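Putative oxidoreductase (Bacteroides fragilis NCTC 9343, PDB 3FHL) probably acts as a nucleotide-dependent oxidoreductase of the Gfo/Idh/MocA family, pairing an NAD-binding Rossmann fold with a C-terminal alpha/beta domain. Local coordinates at residues Tyr149-Ala154 and Ser181-Gln186; Gly174-Leu179 and Ala340-His345; Tyr213-Leu218 and Thr230-Tyr235. One frame throughout, in Å; residues are numbered along the deposited sequence.

Interaction 1 of 3, residues Tyr149-Ala154 and Ser181-Gln186; sequences YESTFA and SHLIDQ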
ATOM      1  N   TYR C 149       9.443   3.207  -3.856  1.00 20.48           N
ATOM      2  CA  TYR C 149       8.693   3.408  -5.086  1.00 23.62           C
ATOM      3  C   TYR C 149       7.398   2.637  -4.944  1.00 24.43           C
ATOM      4  O   TYR C 149       7.407   1.408  -4.781  1.00 26.99           O
ATOM      5  CB  TYR C 149       9.509   2.827  -6.254  1.00 27.03           C
ATOM      6  CG  TYR C 149       8.842   2.779  -7.615  1.00 28.21           C
ATOM      7  CD1 TYR C 149       8.901   3.883  -8.477  1.00 25.37           C
ATOM      8  CD2 TYR C 149       8.201   1.620  -8.059  1.00 24.60           C
ATOM      9  CE1 TYR C 149       8.340   3.828  -9.739  1.00 22.18           C
ATOM     10  CE2 TYR C 149       7.623   1.551  -9.316  1.00 28.37           C
ATOM     11  CZ  TYR C 149       7.705   2.659 -10.158  1.00 24.21           C
ATOM     12  OH  TYR C 149       7.134   2.600 -11.397  1.00 27.08           O
ATOM     13  N   GLU C 150       6.292   3.364  -5.012  1.00 25.40           N
ATOM     14  CA  GLU C 150       4.961   2.769  -4.968  1.00 23.38           C
ATOM     15  C   GLU C 150       4.212   3.146  -6.213  1.00 22.46           C
ATOM     16  O   GLU C 150       4.164   4.322  -6.585  1.00 21.74           O
ATOM     17  CB  GLU C 150       4.185   3.275  -3.758  1.00 22.87           C
ATOM     18  CG  GLU C 150       4.831   2.881  -2.426  1.00 26.06           C
ATOM     19  CD  GLU C 150       4.364   3.735  -1.270  1.00 33.68           C
ATOM     20  OE1 GLU C 150       3.138   3.915  -1.088  1.00 38.23           O
ATOM     21  OE2 GLU C 150       5.233   4.226  -0.535  1.00 34.89           O
ATOM     22  N   SER C 151       3.605   2.158  -6.849  1.00 21.99           N
ATOM     23  CA  SER C 151       2.892   2.399  -8.091  1.00 24.57           C
ATOM     24  C   SER C 151       1.575   1.628  -8.022  1.00 24.62           C
ATOM     25  O   SER C 151       1.568   0.419  -7.821  1.00 25.41           O
ATOM     26  CB  SER C 151       3.777   1.960  -9.283  1.00 21.43           C
ATOM     27  OG  SER C 151       3.059   1.886 -10.504  1.00 27.84           O
ATOM     28  N   THR C 152       0.459   2.333  -8.183  1.00 25.70           N
ATOM     29  CA  THR C 152      -0.856   1.754  -7.972  1.00 25.42           C
ATOM     30  C   THR C 152      -1.864   2.186  -9.023  1.00 26.39           C
ATOM     31  O   THR C 152      -1.929   3.367  -9.343  1.00 24.97           O
ATOM     32  CB  THR C 152      -1.441   2.216  -6.593  1.00 30.90           C
ATOM     33  OG1 THR C 152      -0.534   1.871  -5.548  1.00 26.94           O
ATOM     34  CG2 THR C 152      -2.848   1.615  -6.303  1.00 26.17           C
ATOM     35  N   PHE C 153      -2.646   1.239  -9.547  1.00 24.18           N
ATOM     36  CA  PHE C 153      -3.862   1.579 -10.293  1.00 26.30           C
ATOM     37  C   PHE C 153      -5.122   1.411  -9.441  1.00 30.27           C
ATOM     38  O   PHE C 153      -5.621   0.298  -9.235  1.00 29.61           O
ATOM     39  CB  PHE C 153      -4.008   0.743 -11.570  1.00 27.58           C
ATOM     40  CG  PHE C 153      -3.259   1.279 -12.757  1.00 30.26           C
ATOM     41  CD1 PHE C 153      -3.365   2.621 -13.128  1.00 34.23           C
ATOM     42  CD2 PHE C 153      -2.473   0.427 -13.535  1.00 36.97           C
ATOM     43  CE1 PHE C 153      -2.681   3.107 -14.241  1.00 42.69           C
ATOM     44  CE2 PHE C 153      -1.782   0.909 -14.651  1.00 38.27           C
ATOM     45  CZ  PHE C 153      -1.885   2.246 -15.001  1.00 40.06           C
ATOM     46  N   ALA C 154      -5.644   2.537  -8.971  1.00 28.85           N
ATOM     47  CA  ALA C 154      -6.828   2.570  -8.143  1.00 26.50           C
ATOM     48  C   ALA C 154      -8.074   2.686  -9.008  1.00 31.76           C
ATOM     49  O   ALA C 154      -8.196   3.597  -9.834  1.00 33.00           O
ATOM     50  CB  ALA C 154      -6.732   3.734  -7.196  1.00 25.38           C
ATOM     51  N   SER C 181       0.801  -6.238 -15.496  1.00 25.68           N
ATOM     52  CA  SER C 181       1.784  -6.243 -16.588  1.00 29.54           C
ATOM     53  C   SER C 181       2.366  -4.847 -16.812  1.00 31.75           C
ATOM     54  O   SER C 181       3.581  -4.693 -16.840  1.00 25.32           O
ATOM     55  CB  SER C 181       1.198  -6.797 -17.894  1.00 30.36           C
ATOM     56  OG  SER C 181       0.053  -6.054 -18.293  1.00 33.23           O
ATOM     57  N   HIS C 182       1.508  -3.830 -16.903  1.00 27.55           N
ATOM     58  CA  HIS C 182       1.979  -2.453 -17.100  1.00 24.34           C
ATOM     59  C   HIS C 182       2.870  -1.950 -15.963  1.00 29.70           C
ATOM     60  O   HIS C 182       3.884  -1.302 -16.210  1.00 27.47           O
ATOM     61  CB  HIS C 182       0.806  -1.474 -17.276  1.00 23.93           C
ATOM     62  CG  HIS C 182      -0.072  -1.771 -18.448  1.00 36.28           C
ATOM     63  ND1 HIS C 182       0.322  -1.554 -19.749  1.00 33.00           N
ATOM     64  CD2 HIS C 182      -1.347  -2.225 -18.512  1.00 38.96           C
ATOM     65  CE1 HIS C 182      -0.661  -1.885 -20.564  1.00 38.40           C
ATOM     66  NE2 HIS C 182      -1.686  -2.292 -19.838  1.00 38.91           N
ATOM     67  N   LEU C 183       2.490  -2.247 -14.720  1.00 28.76           N
ATOM     68  CA  LEU C 183       3.211  -1.735 -13.549  1.00 25.36           C
ATOM     69  C   LEU C 183       4.542  -2.428 -13.363  1.00 22.68           C
ATOM     70  O   LEU C 183       5.521  -1.795 -12.977  1.00 27.77           O
ATOM     71  CB  LEU C 183       2.370  -1.897 -12.263  1.00 24.10           C
ATOM     72  CG  LEU C 183       0.984  -1.222 -12.262  1.00 21.91           C
ATOM     73  CD1 LEU C 183       0.372  -1.270 -10.884  1.00 28.45           C
ATOM     74  CD2 LEU C 183       1.062   0.246 -12.736  1.00 23.67           C
ATOM     75  N   ILE C 184       4.541  -3.744 -13.555  1.00 24.81           N
ATOM     76  CA  ILE C 184       5.756  -4.543 -13.479  1.00 26.01           C
ATOM     77  C   ILE C 184       6.751  -4.125 -14.570  1.00 28.31           C
ATOM     78  O   ILE C 184       7.929  -3.921 -14.284  1.00 26.26           O
ATOM     79  CB  ILE C 184       5.459  -6.057 -13.588  1.00 29.17           C
ATOM     80  CG1 ILE C 184       4.688  -6.552 -12.354  1.00 30.15           C
ATOM     81  CG2 ILE C 184       6.764  -6.818 -13.686  1.00 25.45           C
ATOM     82  CD1 ILE C 184       3.886  -7.827 -12.566  1.00 24.06           C
ATOM     83  N   ASP C 185       6.268  -3.988 -15.808  1.00 25.02           N
ATOM     84  CA  ASP C 185       7.125  -3.495 -16.904  1.00 30.27           C
ATOM     85  C   ASP C 185       7.856  -2.197 -16.559  1.00 28.77           C
ATOM     86  O   ASP C 185       9.084  -2.112 -16.682  1.00 27.54           O
ATOM     87  CB  ASP C 185       6.320  -3.318 -18.188  1.00 24.16           C
ATOM     88  CG  ASP C 185       7.169  -2.786 -19.335  1.00 39.14           C
ATOM     89  OD1 ASP C 185       8.149  -3.475 -19.739  1.00 33.20           O
ATOM     90  OD2 ASP C 185       6.851  -1.676 -19.822  1.00 31.54           O
ATOM     91  N   GLN C 186       7.099  -1.217 -16.071  1.00 26.68           N
ATOM     92  CA  GLN C 186       7.654   0.046 -15.601  1.00 27.24           C
ATOM     93  C   GLN C 186       8.684  -0.143 -14.504  1.00 30.19           C
ATOM     94  O   GLN C 186       9.743   0.485 -14.552  1.00 27.77           O
ATOM     95  CB  GLN C 186       6.540   0.970 -15.101  1.00 25.43           C
ATOM     96  CG  GLN C 186       5.644   1.584 -16.203  1.00 21.74           C
ATOM     97  CD  GLN C 186       4.480   2.372 -15.612  1.00 29.65           C
ATOM     98  OE1 GLN C 186       4.195   2.257 -14.423  1.00 27.26           O
ATOM     99  NE2 GLN C 186       3.802   3.176 -16.441  1.00 24.60           N
TER
HETATM  100  O   HOH W   1       5.128   0.854 -12.065  1.00 25.26           O
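Leu183 of the helix meets Ser151 and Phe153 of the strand, and its side chain is a compact example of how one leucine fits a helix to a sheet. From CB the chain leaves with CG anti to the carbonyl carbon (chi1 -58°), and the branch point CG comes within 4.0 Å of Phe153 CD2. The two methyls then part company. CD1 runs to the strand backbone, 3.7 Å from Ser151 O. CD2 settles between two side chains, 3.4 Å from Ser151 OG and 3.5 Å from Phe153 CE2. The Phe153 side chain crosses that of Leu183 at a slant, while CB of His182 lies near the plane of the ring, at its edge. Strand 146-154 belongs to the large mixed sheet of the C-terminal alpha/beta domain, and helix 180-191 lies against that sheet, the two short segments running nearly antiparallel at 162° with their axes 9.3 Å apart.

Beside this apolar patch the contact turns polar around one water. The water accepts from Tyr149 OH at 2.7 Å and from Ser151 OG, and donates to Leu183 O and to Gln186 OE1, so four bonds hold it and tie strand to helix where no direct hydrogen bond does. The Tyr149 ring stands 78° from the Gln186 amide plane. Arg243 reaches in from beyond the two segments, bonding Ser151 OG and making a cation-pi contact with Phe153, while Gln186 NE2 is held by Arg125 O.

Interaction 2 of 3, residues Gly174-Leu179 and Ala340-His345; sequences GLTYNL and AAYQSH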
ATOM      1  N   GLY C 174      -7.260 -11.966 -15.075  1.00 48.60           N
ATOM      2  CA  GLY C 174      -7.235 -11.200 -13.829  1.00 45.17           C
ATOM      3  C   GLY C 174      -6.618  -9.813 -13.910  1.00 43.18           C
ATOM      4  O   GLY C 174      -6.088  -9.412 -14.951  1.00 40.54           O
ATOM      5  N   LEU C 175      -6.683  -9.087 -12.797  1.00 32.66           N
ATOM      6  CA  LEU C 175      -6.102  -7.747 -12.693  1.00 33.30           C
ATOM      7  C   LEU C 175      -4.577  -7.781 -12.730  1.00 31.53           C
ATOM      8  O   LEU C 175      -3.952  -6.867 -13.254  1.00 31.98           O
ATOM      9  CB  LEU C 175      -6.551  -7.071 -11.393  1.00 33.66           C
ATOM     10  CG  LEU C 175      -6.580  -5.542 -11.374  1.00 37.04           C
ATOM     11  CD1 LEU C 175      -7.412  -5.017 -12.524  1.00 37.75           C
ATOM     12  CD2 LEU C 175      -7.124  -5.032 -10.062  1.00 37.44           C
ATOM     13  N   THR C 176      -3.997  -8.825 -12.143  1.00 25.97           N
ATOM     14  CA  THR C 176      -2.534  -9.008 -12.096  1.00 31.01           C
ATOM     15  C   THR C 176      -1.926  -9.150 -13.493  1.00 33.69           C
ATOM     16  O   THR C 176      -0.811  -8.674 -13.746  1.00 31.85           O
ATOM     17  CB  THR C 176      -2.160 -10.223 -11.227  1.00 27.96           C
ATOM     18  OG1 THR C 176      -2.771 -10.080  -9.936  1.00 33.37           O
ATOM     19  CG2 THR C 176      -0.626 -10.344 -11.031  1.00 32.47           C
ATOM     20  N   TYR C 177      -2.658  -9.794 -14.394  1.00 33.44           N
ATOM     21  CA  TYR C 177      -2.276  -9.819 -15.810  1.00 40.15           C
ATOM     22  C   TYR C 177      -2.590  -8.496 -16.498  1.00 38.57           C
ATOM     23  O   TYR C 177      -1.697  -7.880 -17.063  1.00 39.51           O
ATOM     24  CB  TYR C 177      -2.958 -10.963 -16.567  1.00 44.04           C
ATOM     25  CG  TYR C 177      -2.176 -12.257 -16.588  1.00 55.52           C
ATOM     26  CD1 TYR C 177      -2.565 -13.338 -15.790  1.00 66.23           C
ATOM     27  CD2 TYR C 177      -1.057 -12.410 -17.412  1.00 59.32           C
ATOM     28  CE1 TYR C 177      -1.856 -14.544 -15.804  1.00 68.33           C
ATOM     29  CE2 TYR C 177      -0.334 -13.616 -17.433  1.00 65.73           C
ATOM     30  CZ  TYR C 177      -0.743 -14.676 -16.622  1.00 63.38           C
ATOM     31  OH  TYR C 177      -0.052 -15.870 -16.624  1.00 64.37           O
ATOM     32  N   ASN C 178      -3.849  -8.052 -16.423  1.00 37.65           N
ATOM     33  CA  ASN C 178      -4.294  -6.884 -17.177  0.50 35.90           C
ATOM     34  C   ASN C 178      -3.605  -5.566 -16.811  1.00 37.18           C
ATOM     35  O   ASN C 178      -3.140  -4.854 -17.696  1.00 34.21           O
ATOM     36  CB  ASN C 178      -5.818  -6.751 -17.118  0.50 39.68           C
ATOM     37  CG  ASN C 178      -6.530  -7.827 -17.931  0.50 44.44           C
ATOM     38  OD1 ASN C 178      -6.084  -8.208 -19.018  0.50 46.70           O
ATOM     39  ND2 ASN C 178      -7.648  -8.316 -17.406  0.50 51.99           N
ATOM     40  N   LEU C 179      -3.532  -5.247 -15.519  1.00 31.45           N
ATOM     41  CA  LEU C 179      -2.914  -3.994 -15.091  1.00 28.47           C
ATOM     42  C   LEU C 179      -1.537  -4.198 -14.507  1.00 31.14           C
ATOM     43  O   LEU C 179      -0.683  -3.326 -14.609  1.00 27.32           O
ATOM     44  CB  LEU C 179      -3.794  -3.246 -14.080  1.00 30.36           C
ATOM     45  CG  LEU C 179      -5.119  -2.702 -14.627  1.00 32.53           C
ATOM     46  CD1 LEU C 179      -5.810  -1.904 -13.549  1.00 38.35           C
ATOM     47  CD2 LEU C 179      -4.885  -1.846 -15.859  1.00 37.58           C
ATOM     48  N   ALA C 340       5.464 -15.562 -11.028  1.00 29.72           N
ATOM     49  CA  ALA C 340       5.992 -15.611  -9.658  1.00 31.92           C
ATOM     50  C   ALA C 340       5.020 -15.032  -8.632  1.00 31.76           C
ATOM     51  O   ALA C 340       4.921 -15.542  -7.522  1.00 33.03           O
ATOM     52  CB  ALA C 340       7.321 -14.924  -9.568  1.00 26.59           C
ATOM     53  N   ALA C 341       4.306 -13.979  -9.020  1.00 34.71           N
ATOM     54  CA  ALA C 341       3.271 -13.368  -8.186  1.00 32.04           C
ATOM     55  C   ALA C 341       2.099 -14.330  -7.943  1.00 33.97           C
ATOM     56  O   ALA C 341       1.639 -14.489  -6.804  1.00 35.21           O
ATOM     57  CB  ALA C 341       2.786 -12.051  -8.816  1.00 31.28           C
ATOM     58  N   TYR C 342       1.637 -14.989  -9.005  1.00 32.94           N
ATOM     59  CA  TYR C 342       0.607 -16.019  -8.879  1.00 33.31           C
ATOM     60  C   TYR C 342       1.070 -17.201  -8.008  1.00 35.86           C
ATOM     61  O   TYR C 342       0.313 -17.691  -7.174  1.00 34.38           O
ATOM     62  CB  TYR C 342       0.089 -16.471 -10.253  1.00 36.94           C
ATOM     63  CG  TYR C 342      -1.001 -15.560 -10.811  1.00 37.72           C
ATOM     64  CD1 TYR C 342      -2.313 -15.644 -10.351  1.00 46.67           C
ATOM     65  CD2 TYR C 342      -0.723 -14.629 -11.807  1.00 45.59           C
ATOM     66  CE1 TYR C 342      -3.319 -14.820 -10.867  1.00 43.77           C
ATOM     67  CE2 TYR C 342      -1.720 -13.793 -12.319  1.00 41.71           C
ATOM     68  CZ  TYR C 342      -3.013 -13.886 -11.842  1.00 45.71           C
ATOM     69  OH  TYR C 342      -4.011 -13.058 -12.346  1.00 44.88           O
ATOM     70  N   GLN C 343       2.328 -17.603  -8.158  1.00 35.70           N
ATOM     71  CA  GLN C 343       2.874 -18.722  -7.395  1.00 37.04           C
ATOM     72  C   GLN C 343       3.012 -18.371  -5.903  1.00 32.94           C
ATOM     73  O   GLN C 343       2.719 -19.192  -5.043  1.00 37.44           O
ATOM     74  CB  GLN C 343       4.216 -19.160  -7.991  1.00 34.46           C
ATOM     75  CG  GLN C 343       4.823 -20.408  -7.350  1.00 42.25           C
ATOM     76  CD  GLN C 343       6.283 -20.609  -7.709  1.00 42.69           C
ATOM     77  OE1 GLN C 343       6.794 -20.016  -8.662  1.00 45.28           O
ATOM     78  NE2 GLN C 343       6.968 -21.449  -6.941  1.00 40.89           N
ATOM     79  N   SER C 344       3.458 -17.152  -5.615  1.00 32.63           N
ATOM     80  CA  SER C 344       3.583 -16.647  -4.250  1.00 34.28           C
ATOM     81  C   SER C 344       2.262 -16.626  -3.504  1.00 34.58           C
ATOM     82  O   SER C 344       2.203 -16.991  -2.320  1.00 38.17           O
ATOM     83  CB  SER C 344       4.185 -15.243  -4.247  1.00 28.65           C
ATOM     84  OG  SER C 344       4.211 -14.704  -2.939  1.00 30.19           O
ATOM     85  N   HIS C 345       1.213 -16.199  -4.199  1.00 29.27           N
ATOM     86  CA  HIS C 345      -0.129 -16.160  -3.639  1.00 31.00           C
ATOM     87  C   HIS C 345      -0.684 -17.574  -3.431  1.00 37.50           C
ATOM     88  O   HIS C 345      -1.158 -17.889  -2.345  1.00 36.96           O
ATOM     89  CB  HIS C 345      -1.059 -15.334  -4.534  1.00 27.13           C
ATOM     90  CG  HIS C 345      -2.518 -15.540  -4.259  1.00 29.19           C
ATOM     91  ND1 HIS C 345      -3.128 -15.118  -3.098  1.00 36.45           N
ATOM     92  CD2 HIS C 345      -3.491 -16.103  -5.010  1.00 30.71           C
ATOM     93  CE1 HIS C 345      -4.411 -15.423  -3.140  1.00 40.09           C
ATOM     94  NE2 HIS C 345      -4.658 -16.021  -4.291  1.00 36.12           N
TER
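Tyr342 pushes its ring from helix 328-347 toward the short helix 175-178, where Thr176 and Tyr177 receive it. The van der Waals contacts come first. Thr176 and Tyr342 slide past each other in opposite directions, and Thr176 CB sits 3.6 Å from Tyr342 OH. The methyl CG2, anti to the backbone N of Thr176, lies 3.8 Å from Tyr342 CE2, and the same methyl reaches the CB of Ala341 more loosely, at 4.4 Å. Beside the hydroxyl end of the tyrosine, the CA of Gly174, at the N-cap position of the short helix, is 4.0 Å from Tyr342 OH.

The aromatic contact is of a different kind. Tyr177 and Tyr342 cross obliquely with ring planes 30° apart, yet the rings are slid so far that they barely overlap, their centroids being 5.5 Å apart. The touching atoms are few: Tyr177 CE1 and Tyr342 CE2 meet at 3.6 Å, and Tyr177 CD1 is 3.7 Å from Tyr342 OH.

No hydrogen bond passes directly between the two segments; the polar link runs through a third residue. Asp211 takes Tyr342 OH on OD1 and Thr176 OG1 on OD2, so a single carboxylate bridges the two helices and holds both hydroxyls. Under Thr176 and Ala341 are Ile216 of strand 213-221 and residues of strand 194-202. The contact thus typifies helix-helix packing on one face of a sheet, here in the alpha/beta domain of the Gfo/Idh/MocA family.

Interaction 3 of 3, residues Tyr213-Leu218 and Thr230-Tyr235; sequences YFIIHL and TLKASY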
ATOM      1  N   TYR C 213      -7.736  -7.627  -7.132  1.00 24.74           N
ATOM      2  CA  TYR C 213      -6.875  -6.927  -6.201  1.00 22.28           C
ATOM      3  C   TYR C 213      -5.527  -7.623  -6.253  1.00 22.92           C
ATOM      4  O   TYR C 213      -5.465  -8.849  -6.195  1.00 27.33           O
ATOM      5  CB  TYR C 213      -7.410  -7.050  -4.761  1.00 22.69           C
ATOM      6  CG  TYR C 213      -6.462  -6.519  -3.713  1.00 28.05           C
ATOM      7  CD1 TYR C 213      -6.564  -5.202  -3.276  1.00 23.63           C
ATOM      8  CD2 TYR C 213      -5.442  -7.323  -3.175  1.00 23.65           C
ATOM      9  CE1 TYR C 213      -5.690  -4.695  -2.345  1.00 31.19           C
ATOM     10  CE2 TYR C 213      -4.551  -6.815  -2.240  1.00 25.72           C
ATOM     11  CZ  TYR C 213      -4.698  -5.496  -1.827  1.00 26.17           C
ATOM     12  OH  TYR C 213      -3.848  -4.954  -0.906  1.00 27.95           O
ATOM     13  N   PHE C 214      -4.454  -6.845  -6.294  1.00 23.75           N
ATOM     14  CA  PHE C 214      -3.127  -7.431  -6.041  1.00 21.97           C
ATOM     15  C   PHE C 214      -2.261  -6.447  -5.304  1.00 23.98           C
ATOM     16  O   PHE C 214      -2.426  -5.233  -5.446  1.00 26.51           O
ATOM     17  CB  PHE C 214      -2.463  -7.943  -7.345  1.00 22.00           C
ATOM     18  CG  PHE C 214      -2.047  -6.859  -8.318  1.00 22.23           C
ATOM     19  CD1 PHE C 214      -0.899  -6.089  -8.101  1.00 27.50           C
ATOM     20  CD2 PHE C 214      -2.791  -6.624  -9.460  1.00 29.49           C
ATOM     21  CE1 PHE C 214      -0.524  -5.101  -8.990  1.00 29.27           C
ATOM     22  CE2 PHE C 214      -2.410  -5.648 -10.366  1.00 25.67           C
ATOM     23  CZ  PHE C 214      -1.277  -4.876 -10.121  1.00 27.92           C
ATOM     24  N   ILE C 215      -1.369  -6.968  -4.476  1.00 22.65           N
ATOM     25  CA  ILE C 215      -0.246  -6.202  -3.981  1.00 22.82           C
ATOM     26  C   ILE C 215       1.007  -7.054  -4.234  1.00 28.22           C
ATOM     27  O   ILE C 215       1.010  -8.244  -3.946  1.00 26.88           O
ATOM     28  CB  ILE C 215      -0.386  -5.770  -2.492  1.00 26.69           C
ATOM     29  CG1 ILE C 215       0.799  -4.889  -2.083  1.00 29.36           C
ATOM     30  CG2 ILE C 215      -0.567  -6.982  -1.542  1.00 26.53           C
ATOM     31  CD1 ILE C 215       0.539  -4.029  -0.883  1.00 35.64           C
ATOM     32  N   ILE C 216       2.039  -6.433  -4.799  1.00 24.21           N
ATOM     33  CA  ILE C 216       3.273  -7.123  -5.166  1.00 26.03           C
ATOM     34  C   ILE C 216       4.467  -6.366  -4.639  1.00 24.81           C
ATOM     35  O   ILE C 216       4.580  -5.153  -4.799  1.00 28.61           O
ATOM     36  CB  ILE C 216       3.388  -7.296  -6.707  1.00 28.04           C
ATOM     37  CG1 ILE C 216       2.227  -8.160  -7.226  1.00 24.35           C
ATOM     38  CG2 ILE C 216       4.752  -7.887  -7.087  1.00 32.44           C
ATOM     39  CD1 ILE C 216       2.018  -8.116  -8.740  1.00 29.04           C
ATOM     40  N   HIS C 217       5.381  -7.096  -4.018  1.00 27.43           N
ATOM     41  CA  HIS C 217       6.663  -6.539  -3.656  1.00 26.28           C
ATOM     42  C   HIS C 217       7.729  -7.200  -4.496  1.00 31.91           C
ATOM     43  O   HIS C 217       7.822  -8.424  -4.520  1.00 28.36           O
ATOM     44  CB  HIS C 217       6.947  -6.750  -2.170  1.00 27.98           C
ATOM     45  CG  HIS C 217       5.981  -6.032  -1.289  1.00 37.50           C
ATOM     46  ND1 HIS C 217       5.904  -4.659  -1.258  1.00 40.98           N
ATOM     47  CD2 HIS C 217       5.012  -6.487  -0.464  1.00 39.05           C
ATOM     48  CE1 HIS C 217       4.944  -4.295  -0.426  1.00 44.88           C
ATOM     49  NE2 HIS C 217       4.392  -5.387   0.074  1.00 37.25           N
ATOM     50  N   LEU C 218       8.511  -6.375  -5.188  1.00 30.88           N
ATOM     51  CA  LEU C 218       9.656  -6.855  -5.960  1.00 30.07           C
ATOM     52  C   LEU C 218      10.857  -6.614  -5.074  1.00 27.15           C
ATOM     53  O   LEU C 218      11.230  -5.466  -4.794  1.00 28.86           O
ATOM     54  CB  LEU C 218       9.776  -6.116  -7.302  1.00 27.46           C
ATOM     55  CG  LEU C 218       8.559  -6.088  -8.213  1.00 28.55           C
ATOM     56  CD1 LEU C 218       8.933  -5.409  -9.528  1.00 35.44           C
ATOM     57  CD2 LEU C 218       8.084  -7.490  -8.482  1.00 26.83           C
ATOM     58  N   THR C 230       6.532  -1.342  -4.158  1.00 21.32           N
ATOM     59  CA  THR C 230       5.169  -1.859  -4.014  1.00 24.17           C
ATOM     60  C   THR C 230       4.379  -1.575  -5.278  1.00 24.11           C
ATOM     61  O   THR C 230       4.271  -0.420  -5.700  1.00 28.13           O
ATOM     62  CB  THR C 230       4.405  -1.207  -2.833  1.00 24.78           C
ATOM     63  OG1 THR C 230       5.195  -1.264  -1.652  1.00 28.87           O
ATOM     64  CG2 THR C 230       3.110  -1.934  -2.565  1.00 29.30           C
ATOM     65  N   LEU C 231       3.809  -2.622  -5.868  1.00 20.77           N
ATOM     66  CA  LEU C 231       2.898  -2.478  -7.009  1.00 27.42           C
ATOM     67  C   LEU C 231       1.506  -2.965  -6.617  1.00 27.02           C
ATOM     68  O   LEU C 231       1.351  -4.044  -6.039  1.00 26.94           O
ATOM     69  CB  LEU C 231       3.430  -3.253  -8.230  1.00 25.49           C
ATOM     70  CG  LEU C 231       4.934  -3.099  -8.521  1.00 23.31           C
ATOM     71  CD1 LEU C 231       5.375  -4.079  -9.595  1.00 29.42           C
ATOM     72  CD2 LEU C 231       5.253  -1.661  -8.961  1.00 21.79           C
ATOM     73  N   LYS C 232       0.488  -2.172  -6.924  1.00 28.28           N
ATOM     74  CA  LYS C 232      -0.859  -2.465  -6.454  1.00 26.09           C
ATOM     75  C   LYS C 232      -1.910  -2.113  -7.472  1.00 28.22           C
ATOM     76  O   LYS C 232      -1.747  -1.157  -8.222  1.00 28.19           O
ATOM     77  CB  LYS C 232      -1.181  -1.613  -5.226  1.00 30.52           C
ATOM     78  CG  LYS C 232      -0.901  -2.214  -3.898  1.00 37.23           C
ATOM     79  CD  LYS C 232      -1.407  -1.289  -2.776  1.00 33.72           C
ATOM     80  CE  LYS C 232      -2.803  -1.652  -2.311  1.00 32.02           C
ATOM     81  NZ  LYS C 232      -3.104  -0.944  -1.012  1.00 35.36           N
ATOM     82  N   ALA C 233      -3.009  -2.858  -7.455  1.00 26.71           N
ATOM     83  CA  ALA C 233      -4.230  -2.428  -8.142  1.00 29.56           C
ATOM     84  C   ALA C 233      -5.441  -3.040  -7.481  1.00 30.58           C
ATOM     85  O   ALA C 233      -5.346  -4.111  -6.892  1.00 26.73           O
ATOM     86  CB  ALA C 233      -4.208  -2.794  -9.623  1.00 27.47           C
ATOM     87  N   SER C 234      -6.586  -2.369  -7.606  1.00 25.48           N
ATOM     88  CA  SER C 234      -7.810  -2.843  -6.983  1.00 31.40           C
ATOM     89  C   SER C 234      -8.999  -2.218  -7.681  1.00 28.02           C
ATOM     90  O   SER C 234      -8.924  -1.078  -8.136  1.00 31.24           O
ATOM     91  CB  SER C 234      -7.838  -2.470  -5.489  1.00 26.85           C
ATOM     92  OG  SER C 234      -9.041  -2.917  -4.866  1.00 28.53           O
ATOM     93  N   TYR C 235     -10.087  -2.977  -7.749  1.00 29.35           N
ATOM     94  CA  TYR C 235     -11.368  -2.467  -8.230  1.00 28.51           C
ATOM     95  C   TYR C 235     -12.256  -1.936  -7.104  1.00 29.55           C
ATOM     96  O   TYR C 235     -13.388  -1.528  -7.345  1.00 30.93           O
ATOM     97  CB  TYR C 235     -12.108  -3.543  -9.021  1.00 35.13           C
ATOM     98  CG  TYR C 235     -11.799  -3.530 -10.501  1.00 40.74           C
ATOM     99  CD1 TYR C 235     -12.143  -2.436 -11.295  1.00 41.94           C
ATOM    100  CD2 TYR C 235     -11.178  -4.614 -11.107  1.00 42.95           C
ATOM    101  CE1 TYR C 235     -11.875  -2.426 -12.654  1.00 46.40           C
ATOM    102  CE2 TYR C 235     -10.912  -4.616 -12.471  1.00 49.09           C
ATOM    103  CZ  TYR C 235     -11.252  -3.517 -13.235  1.00 47.47           C
ATOM    104  OH  TYR C 235     -10.971  -3.517 -14.583  1.00 53.49           O
TER
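Phe214 and Ala233 meet at the apolar centre, on the face shared with Ile216 and Leu231. Phe214 CG lies between the backbone N and the carbonyl carbon (chi1 69°), and its ring lies across the neighbouring strand: Ala233 N is 3.6 Å above the ring plane, over its centre, and Ala233 CB touches Phe214 CE2 at 3.5 Å. Further along, Leu218 and Leu231 cross at about a right angle, CD1 to CD1 at 3.8 Å.

Between the faces, two antiparallel hydrogen-bonded pairs, Phe214 with Ala233 and Ile216 with Leu231, give four backbone bonds; the straightest is Leu231 N to Ile216 O, 2.9 Å with an angle of 173° at the hydrogen.

The other face is more polar. Ile215 lies side by side with Lys232, CG1 to CG at 3.7 Å, and the lysine carries its CE to 3.7 Å from Tyr213 OH. Both tips find carboxylates: Lys232 pairs with Glu241 and, like Tyr213 OH, with Glu148 of the second subunit, whose His217 also meets this His217.

The hairpin sits between strands 194-202 and 146-154, with helix 175-178 over Phe214, Ile216 and Ala233 and the second subunit against the opposite face.

In the fold
The three contacts illustrate how an alpha/beta domain is assembled in layers, all within the C-terminal domain. Interaction 3 lies in the mixed sheet itself; its strand 228-234 is the neighbour of strand 146-154 from interaction 1, and the centres of the two interactions are about 8 Å apart. Interaction 2 is about 9 Å from interaction 3, centre to centre, and about 12 Å from interaction 1. Along the chain, interaction 1 closes before interaction 3 opens, interactions 1 and 2 interleave, and interaction 3 is nested within interaction 2. Helices 175-178, 180-191 and 328-347 share one face of a sheet whose other face, at interaction 3, meets the second subunit.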